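Local coordinates for protein putative oxidoreductase (Magnetospirillum magnetotacticum, PDB 3C1A) that is a putative oxidoreductase of the GFO/IDH/MocA family and probably binds nicotinamide adenine dinucleotide, NAD(P), through its Rossmann fold, at residues G159-D171 with E200-T212. Sequence-based numbering, arbitrary orientation.
Sequences GPYRPGGVPMLWD and EKDGGEAGDVTLT
The beta hairpin of strands 190-201 and 204-215, closed by a type I' turn from K201 to G204 at the margin of the C-terminal domain's mixed sheet, meets the loop leading into helix 168-184 through Y161. One face of the Y161 ring takes K201 CD, a CH-pi contact 3.7 Å from the centroid and 20° off the normal; G159 CA covers the opposite face. A bend at chi3 (-74°) turns K201 CE and NZ along the ring toward its hydroxyl end. E205 O lies in plane at the ring edge, with A206 CB 4.0 Å from Y161 CE1. With alanine at Y161, the space between G159 CA and K201 CD would probably be left unfilled, and the lysine methylenes would lose their aromatic face. Beside the turn, P163 CA sits 3.4 Å from G203 O in a CH···O contact. Further along, the start of helix 168-184 lies on the sheet, as in the GFO/IDH/MocA C-terminal domain: selenomethionine M168 packs CE against V209 CG1 (3.8 Å), and L169 CD1 meets L211 CD2. One water links R162 O to E205 N. E205 OE1 accepts from two more, at 2.6 and 2.8 Å, which in turn accept from M168 N and L169 N, while R198 pairs with E205 OE2.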
ATOM      1  N   GLY A 159      11.131 -13.824  -7.223  1.00 20.64           N
ATOM      2  CA  GLY A 159      10.053 -13.511  -8.128  1.00 20.49           C
ATOM      3  C   GLY A 159       8.806 -13.064  -7.377  1.00 23.74           C
ATOM      4  O   GLY A 159       8.895 -12.489  -6.271  1.00 22.87           O
ATOM      5  N   PRO A 160       7.620 -13.383  -7.928  1.00 25.16           N
ATOM      6  CA  PRO A 160       7.405 -14.234  -9.089  1.00 24.04           C
ATOM      7  C   PRO A 160       7.826 -13.548 -10.364  1.00 21.70           C
ATOM      8  O   PRO A 160       7.992 -12.329 -10.412  1.00 24.59           O
ATOM      9  CB  PRO A 160       5.888 -14.504  -9.050  1.00 27.33           C
ATOM     10  CG  PRO A 160       5.464 -14.149  -7.629  1.00 29.35           C
ATOM     11  CD  PRO A 160       6.327 -12.940  -7.378  1.00 28.88           C
ATOM     12  N   TYR A 161       8.110 -14.357 -11.368  1.00 21.96           N
ATOM     13  CA  TYR A 161       8.585 -13.861 -12.628  1.00 22.07           C
ATOM     14  C   TYR A 161       7.447 -14.113 -13.611  1.00 26.01           C
ATOM     15  O   TYR A 161       7.015 -15.246 -13.772  1.00 27.36           O
ATOM     16  CB  TYR A 161       9.881 -14.571 -13.027  1.00 21.62           C
ATOM     17  CG  TYR A 161      10.917 -14.599 -11.916  1.00 18.34           C
ATOM     18  CD1 TYR A 161      11.671 -13.473 -11.605  1.00 23.29           C
ATOM     19  CD2 TYR A 161      11.143 -15.765 -11.165  1.00 21.93           C
ATOM     20  CE1 TYR A 161      12.631 -13.506 -10.572  1.00 18.15           C
ATOM     21  CE2 TYR A 161      12.092 -15.795 -10.143  1.00 21.08           C
ATOM     22  CZ  TYR A 161      12.834 -14.661  -9.867  1.00 19.70           C
ATOM     23  OH  TYR A 161      13.764 -14.685  -8.842  1.00 16.51           O
ATOM     24  N   ARG A 162       6.964 -13.027 -14.227  1.00 26.17           N
ATOM     25  CA  ARG A 162       5.713 -13.004 -14.971  1.00 26.57           C
ATOM     26  C   ARG A 162       5.903 -12.144 -16.205  1.00 25.35           C
ATOM     27  O   ARG A 162       6.108 -10.941 -16.078  1.00 20.98           O
ATOM     28  CB  ARG A 162       4.629 -12.343 -14.127  1.00 30.44           C
ATOM     29  CG  ARG A 162       4.227 -13.104 -12.871  1.00 30.53           C
ATOM     30  CD  ARG A 162       3.374 -12.224 -11.924  1.00 37.72           C
ATOM     31  NE  ARG A 162       2.637 -13.065 -10.966  1.00 41.75           N
ATOM     32  CZ  ARG A 162       2.585 -12.893  -9.646  1.00 42.39           C
ATOM     33  NH1 ARG A 162       3.203 -11.873  -9.047  1.00 35.22           N
ATOM     34  NH2 ARG A 162       1.890 -13.766  -8.912  1.00 43.73           N
ATOM     35  N   PRO A 163       5.821 -12.742 -17.395  1.00 22.41           N
ATOM     36  CA  PRO A 163       5.886 -11.949 -18.616  1.00 22.11           C
ATOM     37  C   PRO A 163       4.821 -10.847 -18.668  1.00 19.93           C
ATOM     38  O   PRO A 163       3.648 -11.125 -18.528  1.00 18.82           O
ATOM     39  CB  PRO A 163       5.622 -12.980 -19.708  1.00 24.06           C
ATOM     40  CG  PRO A 163       5.934 -14.301 -19.097  1.00 23.59           C
ATOM     41  CD  PRO A 163       5.651 -14.185 -17.660  1.00 24.02           C
ATOM     42  N   GLY A 164       5.228  -9.602 -18.864  1.00 20.97           N
ATOM     43  CA  GLY A 164       4.269  -8.494 -18.989  1.00 20.17           C
ATOM     44  C   GLY A 164       3.607  -8.146 -17.669  1.00 19.99           C
ATOM     45  O   GLY A 164       2.644  -7.372 -17.638  1.00 22.25           O
ATOM     46  N   GLY A 165       4.118  -8.714 -16.576  1.00 18.63           N
ATOM     47  CA  GLY A 165       3.634  -8.428 -15.245  1.00 17.00           C
ATOM     48  C   GLY A 165       3.843  -6.965 -14.889  1.00 17.32           C
ATOM     49  O   GLY A 165       4.640  -6.254 -15.539  1.00 14.74           O
ATOM     50  N   VAL A 166       3.061  -6.492 -13.914  1.00 16.40           N
ATOM     51  CA  VAL A 166       3.236  -5.148 -13.341  1.00 16.70           C
ATOM     52  C   VAL A 166       4.689  -5.020 -12.885  1.00 14.04           C
ATOM     53  O   VAL A 166       5.173  -5.846 -12.098  1.00 10.18           O
ATOM     54  CB  VAL A 166       2.236  -4.857 -12.169  1.00 16.12           C
ATOM     55  CG1 VAL A 166       2.460  -3.493 -11.560  1.00 15.06           C
ATOM     56  CG2 VAL A 166       0.815  -4.928 -12.648  1.00 19.92           C
ATOM     57  N   PRO A 167       5.417  -4.007 -13.391  1.00 13.19           N
ATOM     58  CA  PRO A 167       6.821  -3.882 -13.021  1.00 13.58           C
ATOM     59  C   PRO A 167       7.024  -3.749 -11.542  1.00 14.12           C
ATOM     60  O   PRO A 167       6.284  -2.988 -10.894  1.00 13.89           O
ATOM     61  CB  PRO A 167       7.251  -2.574 -13.717  1.00 15.10           C
ATOM     62  CG  PRO A 167       6.313  -2.423 -14.789  1.00 18.07           C
ATOM     63  CD  PRO A 167       5.028  -2.911 -14.290  1.00 13.25           C
HETATM   64  N   MSE A 168       8.008  -4.502 -11.028  1.00 13.80           N
HETATM   65  CA  MSE A 168       8.427  -4.475  -9.614  1.00 14.47           C
HETATM   66  C   MSE A 168       8.521  -3.040  -9.066  1.00 12.45           C
HETATM   67  O   MSE A 168       8.080  -2.783  -7.966  1.00 11.91           O
HETATM   68  CB  MSE A 168       9.794  -5.181  -9.484  1.00 13.75           C
HETATM   69  CG  MSE A 168      10.409  -5.076  -8.144  1.00  8.70           C
HETATM   70 SE   MSE A 168      12.009  -6.100  -7.992  0.75  8.34          SE
HETATM   71  CE  MSE A 168      13.123  -4.991  -9.247  1.00  5.43           C
ATOM     72  N   LEU A 169       9.076  -2.105  -9.835  1.00 13.12           N
ATOM     73  CA  LEU A 169       9.247  -0.703  -9.369  1.00 14.61           C
ATOM     74  C   LEU A 169       7.885  -0.169  -8.892  1.00 14.58           C
ATOM     75  O   LEU A 169       7.773   0.429  -7.825  1.00 15.58           O
ATOM     76  CB  LEU A 169       9.819   0.188 -10.495  1.00 15.68           C
ATOM     77  CG  LEU A 169      10.311   1.612 -10.175  1.00 19.60           C
ATOM     78  CD1 LEU A 169      11.696   1.893 -10.838  1.00 22.74           C
ATOM     79  CD2 LEU A 169       9.289   2.676 -10.551  1.00 24.09           C
ATOM     80  N   TRP A 170       6.845  -0.426  -9.675  1.00 14.97           N
ATOM     81  CA  TRP A 170       5.513   0.095  -9.376  1.00 13.50           C
ATOM     82  C   TRP A 170       4.870  -0.703  -8.289  1.00 17.02           C
ATOM     83  O   TRP A 170       4.407  -0.136  -7.308  1.00 15.72           O
ATOM     84  CB  TRP A 170       4.631   0.071 -10.610  1.00 15.49           C
ATOM     85  CG  TRP A 170       4.998   1.194 -11.526  1.00 14.56           C
ATOM     86  CD1 TRP A 170       6.032   1.231 -12.404  1.00 18.82           C
ATOM     87  CD2 TRP A 170       4.372   2.472 -11.576  1.00 14.65           C
ATOM     88  NE1 TRP A 170       6.074   2.448 -13.035  1.00 18.01           N
ATOM     89  CE2 TRP A 170       5.065   3.237 -12.542  1.00 17.78           C
ATOM     90  CE3 TRP A 170       3.291   3.045 -10.910  1.00 16.41           C
ATOM     91  CZ2 TRP A 170       4.698   4.537 -12.864  1.00 14.72           C
ATOM     92  CZ3 TRP A 170       2.936   4.342 -11.222  1.00 13.44           C
ATOM     93  CH2 TRP A 170       3.629   5.067 -12.192  1.00 15.99           C
ATOM     94  N   ASP A 171       4.825  -2.005  -8.491  1.00 17.81           N
ATOM     95  CA  ASP A 171       4.125  -2.919  -7.596  1.00 19.13           C
ATOM     96  C   ASP A 171       4.747  -2.914  -6.193  1.00 21.12           C
ATOM     97  O   ASP A 171       4.082  -2.555  -5.230  1.00 24.12           O
ATOM     98  CB  ASP A 171       4.107  -4.304  -8.246  1.00 21.35           C
ATOM     99  CG  ASP A 171       3.338  -5.349  -7.466  1.00 26.78           C
ATOM    100  OD1 ASP A 171       2.567  -5.040  -6.525  1.00 33.03           O
ATOM    101  OD2 ASP A 171       3.512  -6.531  -7.831  1.00 33.78           O
ATOM    102  N   GLU A 200      16.149 -11.090 -17.453  1.00 23.89           N
ATOM    103  CA  GLU A 200      14.858 -11.777 -17.641  1.00 26.10           C
ATOM    104  C   GLU A 200      14.995 -13.121 -16.982  1.00 25.51           C
ATOM    105  O   GLU A 200      16.044 -13.742 -17.101  1.00 27.38           O
ATOM    106  CB  GLU A 200      14.595 -11.993 -19.127  1.00 24.65           C
ATOM    107  CG  GLU A 200      13.126 -12.021 -19.529  1.00 36.47           C
ATOM    108  N   LYS A 201      13.971 -13.574 -16.271  1.00 23.87           N
ATOM    109  CA  LYS A 201      13.902 -14.970 -15.839  1.00 25.79           C
ATOM    110  C   LYS A 201      12.505 -15.522 -16.111  1.00 26.01           C
ATOM    111  O   LYS A 201      11.517 -14.949 -15.661  1.00 22.94           O
ATOM    112  CB  LYS A 201      14.214 -15.104 -14.369  1.00 24.82           C
ATOM    113  CG  LYS A 201      14.361 -16.520 -13.937  1.00 32.30           C
ATOM    114  CD  LYS A 201      14.596 -16.630 -12.448  1.00 39.42           C
ATOM    115  CE  LYS A 201      15.996 -16.205 -12.016  1.00 44.00           C
ATOM    116  NZ  LYS A 201      16.265 -16.576 -10.573  1.00 45.00           N
ATOM    117  N   ASP A 202      12.423 -16.625 -16.849  1.00 27.76           N
ATOM    118  CA  ASP A 202      11.124 -17.219 -17.212  1.00 27.23           C
ATOM    119  C   ASP A 202      10.232 -16.213 -17.950  1.00 26.59           C
ATOM    120  O   ASP A 202       9.004 -16.152 -17.737  1.00 26.64           O
ATOM    121  CB  ASP A 202      10.405 -17.753 -15.961  1.00 29.45           C
ATOM    122  CG  ASP A 202      11.230 -18.768 -15.204  1.00 33.76           C
ATOM    123  OD1 ASP A 202      12.124 -19.377 -15.822  1.00 46.51           O
ATOM    124  OD2 ASP A 202      10.993 -18.962 -13.993  1.00 41.55           O
ATOM    125  N   GLY A 203      10.868 -15.406 -18.793  1.00 25.05           N
ATOM    126  CA  GLY A 203      10.178 -14.367 -19.563  1.00 24.98           C
ATOM    127  C   GLY A 203       9.737 -13.133 -18.778  1.00 23.14           C
ATOM    128  O   GLY A 203       9.194 -12.202 -19.383  1.00 24.41           O
ATOM    129  N   GLY A 204       9.977 -13.115 -17.459  1.00 19.34           N
ATOM    130  CA  GLY A 204       9.703 -11.953 -16.592  1.00 19.36           C
ATOM    131  C   GLY A 204      10.958 -11.228 -16.107  1.00 20.44           C
ATOM    132  O   GLY A 204      12.014 -11.827 -16.000  1.00 21.05           O
ATOM    133  N   GLU A 205      10.824  -9.930 -15.805  1.00 22.10           N
ATOM    134  CA  GLU A 205      11.923  -9.097 -15.280  1.00 19.72           C
ATOM    135  C   GLU A 205      12.473  -9.675 -13.972  1.00 19.36           C
ATOM    136  O   GLU A 205      11.721  -9.985 -13.046  1.00 11.41           O
ATOM    137  CB  GLU A 205      11.463  -7.638 -15.024  1.00 21.33           C
ATOM    138  CG  GLU A 205      12.625  -6.601 -14.949  1.00 22.02           C
ATOM    139  CD  GLU A 205      12.174  -5.148 -14.718  1.00 24.87           C
ATOM    140  OE1 GLU A 205      11.340  -4.901 -13.804  1.00 21.56           O
ATOM    141  OE2 GLU A 205      12.663  -4.238 -15.456  1.00 27.22           O
ATOM    142  N   ALA A 206      13.792  -9.780 -13.910  1.00 18.97           N
ATOM    143  CA  ALA A 206      14.505 -10.306 -12.760  1.00 18.12           C
ATOM    144  C   ALA A 206      15.598  -9.273 -12.484  1.00 18.43           C
ATOM    145  O   ALA A 206      16.414  -8.974 -13.369  1.00 18.26           O
ATOM    146  CB  ALA A 206      15.140 -11.663 -13.100  1.00 16.47           C
ATOM    147  N   GLY A 207      15.602  -8.709 -11.281  1.00 13.90           N
ATOM    148  CA  GLY A 207      16.583  -7.698 -10.964  1.00 16.86           C
ATOM    149  C   GLY A 207      16.579  -7.088  -9.587  1.00 14.66           C
ATOM    150  O   GLY A 207      15.902  -7.557  -8.664  1.00 15.48           O
ATOM    151  N   ASP A 208      17.384  -6.033  -9.492  1.00 16.79           N
ATOM    152  CA  ASP A 208      17.817  -5.390  -8.253  1.00 15.25           C
ATOM    153  C   ASP A 208      17.914  -3.898  -8.530  1.00 15.96           C
ATOM    154  O   ASP A 208      18.799  -3.498  -9.264  1.00 11.34           O
ATOM    155  CB  ASP A 208      19.201  -5.921  -7.883  1.00 16.35           C
ATOM    156  CG  ASP A 208      19.675  -5.503  -6.475  1.00 16.98           C
ATOM    157  OD1 ASP A 208      18.998  -4.685  -5.799  1.00 16.15           O
ATOM    158  OD2 ASP A 208      20.785  -5.979  -6.053  1.00 13.87           O
ATOM    159  N   VAL A 209      17.013  -3.094  -7.935  1.00 13.27           N
ATOM    160  CA  VAL A 209      16.991  -1.658  -8.164  1.00 14.45           C
ATOM    161  C   VAL A 209      16.979  -0.952  -6.814  1.00 12.92           C
ATOM    162  O   VAL A 209      16.457  -1.475  -5.824  1.00 14.65           O
ATOM    163  CB  VAL A 209      15.811  -1.206  -9.027  1.00 14.27           C
ATOM    164  CG1 VAL A 209      14.484  -1.524  -8.332  1.00 15.15           C
ATOM    165  CG2 VAL A 209      15.904   0.289  -9.362  1.00 14.65           C
ATOM    166  N   THR A 210      17.678   0.175  -6.760  1.00 13.71           N
ATOM    167  CA  THR A 210      17.565   1.088  -5.636  1.00 12.26           C
ATOM    168  C   THR A 210      17.004   2.434  -6.095  1.00 12.47           C
ATOM    169  O   THR A 210      17.546   3.050  -7.027  1.00 14.34           O
ATOM    170  CB  THR A 210      18.888   1.250  -4.874  1.00 13.66           C
ATOM    171  OG1 THR A 210      19.150   0.019  -4.168  1.00 16.69           O
ATOM    172  CG2 THR A 210      18.745   2.399  -3.839  1.00 10.79           C
ATOM    173  N   LEU A 211      15.914   2.863  -5.450  1.00 14.21           N
ATOM    174  CA  LEU A 211      15.343   4.196  -5.631  1.00 12.80           C
ATOM    175  C   LEU A 211      15.929   5.155  -4.609  1.00 15.04           C
ATOM    176  O   LEU A 211      15.931   4.858  -3.427  1.00 14.35           O
ATOM    177  CB  LEU A 211      13.812   4.201  -5.501  1.00 13.49           C
ATOM    178  CG  LEU A 211      13.047   3.183  -6.343  1.00 17.65           C
ATOM    179  CD1 LEU A 211      11.586   3.485  -6.245  1.00 18.88           C
ATOM    180  CD2 LEU A 211      13.518   3.174  -7.796  1.00 19.15           C
ATOM    181  N   THR A 212      16.428   6.294  -5.079  1.00 12.11           N
ATOM    182  CA  THR A 212      16.893   7.357  -4.184  1.00 16.20           C
ATOM    183  C   THR A 212      15.985   8.566  -4.293  1.00 15.92           C
ATOM    184  O   THR A 212      15.804   9.112  -5.380  1.00 18.21           O
ATOM    185  CB  THR A 212      18.345   7.798  -4.465  1.00 14.84           C
ATOM    186  OG1 THR A 212      19.190   6.650  -4.580  1.00 16.99           O
ATOM    187  CG2 THR A 212      18.861   8.682  -3.305  1.00 17.85           C
TER
HETATM  188  O   HOH W   1       8.760 -10.368 -12.918  1.00 43.47           O
HETATM  189  O   HOH W   2       8.123  -8.919 -16.004  1.00 15.82           O
HETATM  190  O   HOH W   3       7.932  -9.159 -19.102  1.00 31.75           O
HETATM  191  O   HOH W   4       9.300  -6.235 -12.845  1.00 20.12           O
HETATM  192  O   HOH W   5      10.404  -2.697 -12.297  1.00 19.78           O